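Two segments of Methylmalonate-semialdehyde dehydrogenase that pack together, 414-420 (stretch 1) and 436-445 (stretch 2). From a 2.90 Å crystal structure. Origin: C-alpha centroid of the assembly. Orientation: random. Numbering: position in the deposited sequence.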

# COMPACT_ATOMS: atom_id res chain seq x y z
N GLY A 414 -11.94 -23.62 4.51
CA GLY A 414 -10.65 -23.71 5.20
C GLY A 414 -10.06 -25.11 5.15
O GLY A 414 -10.79 -26.09 5.11
N THR A 415 -8.74 -25.21 5.18
CA THR A 415 -8.05 -26.49 5.14
C THR A 415 -6.76 -26.40 5.92
O THR A 415 -6.29 -25.28 6.20
N CYS A 416 -6.18 -27.56 6.26
CA CYS A 416 -4.87 -27.63 6.93
C CYS A 416 -4.05 -28.80 6.38
O CYS A 416 -4.59 -29.75 5.86
N ILE A 417 -2.73 -28.70 6.51
CA ILE A 417 -1.87 -29.82 6.27
C ILE A 417 -0.93 -29.97 7.46
O ILE A 417 -0.35 -28.98 7.89
N PHE A 418 -0.81 -31.18 7.99
CA PHE A 418 0.19 -31.48 9.00
C PHE A 418 1.39 -32.10 8.30
O PHE A 418 1.27 -33.17 7.71
N THR A 419 2.53 -31.43 8.35
CA THR A 419 3.80 -31.97 7.84
C THR A 419 5.00 -31.24 8.44
O THR A 419 4.85 -30.20 9.08
N ARG A 420 6.18 -31.80 8.25
CA ARG A 420 7.44 -31.15 8.61
C ARG A 420 8.13 -30.60 7.38
O ARG A 420 8.93 -29.69 7.47
N MET A 436 -8.75 -20.25 2.96
CA MET A 436 -7.88 -20.15 4.12
C MET A 436 -7.16 -21.46 4.41
O MET A 436 -7.77 -22.46 4.74
N VAL A 437 -5.84 -21.42 4.30
CA VAL A 437 -4.98 -22.57 4.33
C VAL A 437 -4.13 -22.51 5.58
O VAL A 437 -3.56 -21.45 5.91
N GLY A 438 -4.01 -23.65 6.26
CA GLY A 438 -3.15 -23.77 7.43
C GLY A 438 -1.99 -24.72 7.19
O GLY A 438 -2.15 -25.70 6.47
N ILE A 439 -0.82 -24.43 7.76
CA ILE A 439 0.31 -25.35 7.79
C ILE A 439 0.47 -25.68 9.27
O ILE A 439 0.80 -24.81 10.05
N ASN A 440 0.18 -26.93 9.64
CA ASN A 440 0.15 -27.37 11.04
C ASN A 440 -0.70 -26.51 11.98
O ASN A 440 -0.45 -26.47 13.18
N ILE A 441 -1.71 -25.85 11.41
CA ILE A 441 -2.71 -25.06 12.12
C ILE A 441 -4.05 -25.55 11.60
O ILE A 441 -4.45 -25.18 10.52
N PRO A 442 -4.77 -26.37 12.37
CA PRO A 442 -6.08 -26.84 11.91
C PRO A 442 -7.16 -25.73 11.78
O PRO A 442 -8.13 -25.90 11.05
N LEU A 443 -7.01 -24.61 12.49
CA LEU A 443 -7.95 -23.49 12.42
C LEU A 443 -7.24 -22.24 11.90
O LEU A 443 -6.99 -21.30 12.66
N PRO A 444 -6.91 -22.21 10.60
CA PRO A 444 -6.17 -21.07 10.04
C PRO A 444 -7.10 -19.90 9.82
O PRO A 444 -7.35 -19.51 8.69
N VAL A 445 -7.61 -19.36 10.93
CA VAL A 445 -8.49 -18.21 10.94
C VAL A 445 -7.66 -16.93 10.79
O VAL A 445 -6.78 -16.64 11.62

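Asn440 has more of its surface covered by the other stretch than any other residue here, 80 Å², although its CA-to-CB bond points away from it. Chi1 near m (-57°) and chi2 of -72° bring the amide back to the backbone of Thr419. There it works in both directions: Thr419 N donates to Asn440 OD1 at 3.0 Å (N-H...O angle 137°), and Asn440 ND2 donates to Thr419 O at 2.9 Å (149°). Asn440 N also donates to Ile417 O at 2.7 Å, and the angle of 170° makes this the straightest of the six hydrogen bonds between the stretches. The side chain thus carries the pairing beyond the last parallel bridge, Ile417 with Ile439.

Thr415 follows with 61 Å² covered. Its backbone anchors the ladder, with Thr415 N donating to Met436 O at 2.9 Å and Gly438 N to Thr415 O at 2.8 Å. Thr415 CG2, in the t rotamer, lies 4.2 Å from Val437 CG1, a loose contact between bridged neighbours, while OG1 is hydrogen-bonded elsewhere in the structure. Ile417 and Ile439 share this face and fit more tightly, with Ile417 CG2 3.7 Å from Ile439 CD1; Ile417 is t at both chi angles, Ile439 m at both.

Cys416, with 50 Å² covered, lies on the other face in the t rotamer. Cys416 CB is 3.4 Å from Ile441 O and 3.7 Å from Pro442 CA, which places it against the turn that follows the strand. Its bridge partner, Gly438, has no side chain; an ideal CB on Gly438 would sit 2.2 Å from Ile441 O, a clash that shows how closely the turn folds over this face.

Phe418, chi1 m, starts sideways, but its ring comes nearer: Phe418 CZ reaches Pro442 CB at 4.2 Å, and Phe418 CD1 lies 3.9 Å from Asn440 OD1. The ring meets Pro442 obliquely.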

# COMPACT_ATOMS: atom_id res chain seq x y z
CB THR A 415 -7.71 -26.90 3.72
OG1 THR A 415 -7.20 -28.24 3.72
CG2 THR A 415 -6.66 -25.98 3.10
CB CYS A 416 -5.00 -27.77 8.46
SG CYS A 416 -3.46 -28.21 9.38
CB ILE A 417 -1.08 -29.68 4.96
CG1 ILE A 417 -0.24 -30.93 4.72
CG2 ILE A 417 -0.19 -28.44 4.96
CD1 ILE A 417 0.28 -31.04 3.31
CB PHE A 418 -0.38 -32.41 10.03
CG PHE A 418 -1.50 -31.82 10.80
CD1 PHE A 418 -1.25 -30.86 11.76
CD2 PHE A 418 -2.79 -32.21 10.59
CE1 PHE A 418 -2.28 -30.31 12.50
CE2 PHE A 418 -3.83 -31.68 11.32
CZ PHE A 418 -3.58 -30.72 12.27
CB THR A 419 3.83 -31.91 6.31
OG1 THR A 419 5.05 -32.47 5.81
CG2 THR A 419 3.70 -30.49 5.80
CB ARG A 420 8.38 -32.10 9.40
CG ARG A 420 7.74 -32.65 10.69
CD ARG A 420 8.66 -33.35 11.71
NE ARG A 420 9.57 -32.36 12.29
CZ ARG A 420 10.84 -32.15 11.90
NH1 ARG A 420 11.39 -32.89 10.93
NH2 ARG A 420 11.57 -31.18 12.47
CB MET A 436 -8.72 -19.70 5.32
CG MET A 436 -9.28 -18.30 5.15
SD MET A 436 -10.80 -18.02 6.04
CE MET A 436 -11.98 -18.93 5.05
CB VAL A 437 -4.01 -22.49 3.15
CG1 VAL A 437 -3.10 -23.69 3.12
CG2 VAL A 437 -4.78 -22.38 1.86
CB ILE A 439 1.60 -24.71 7.23
CG1 ILE A 439 1.36 -24.03 5.89
CG2 ILE A 439 2.73 -25.71 7.09
CD1 ILE A 439 0.90 -24.94 4.77
CB ASN A 440 1.58 -27.48 11.56
CG ASN A 440 2.45 -28.41 10.72
OD1 ASN A 440 2.29 -29.63 10.75
ND2 ASN A 440 3.37 -27.85 9.98
CB ILE A 441 -2.65 -23.55 11.79
CG1 ILE A 441 -1.31 -22.91 12.14
CG2 ILE A 441 -3.78 -22.80 12.51
CD1 ILE A 441 -1.13 -22.67 13.63
CB PRO A 442 -6.47 -27.83 12.99
CG PRO A 442 -5.86 -27.29 14.24
CD PRO A 442 -4.55 -26.67 13.81
CB LEU A 443 -8.55 -23.20 13.79
CG LEU A 443 -9.31 -24.32 14.49
CD1 LEU A 443 -9.63 -23.91 15.92
CD2 LEU A 443 -10.57 -24.69 13.70
CB PRO A 444 -5.63 -21.63 8.72
CG PRO A 444 -6.64 -22.64 8.30
CD PRO A 444 -7.21 -23.22 9.56
CB VAL A 445 -9.31 -18.14 12.21
CG1 VAL A 445 -10.23 -16.93 12.18
CG2 VAL A 445 -10.16 -19.38 12.35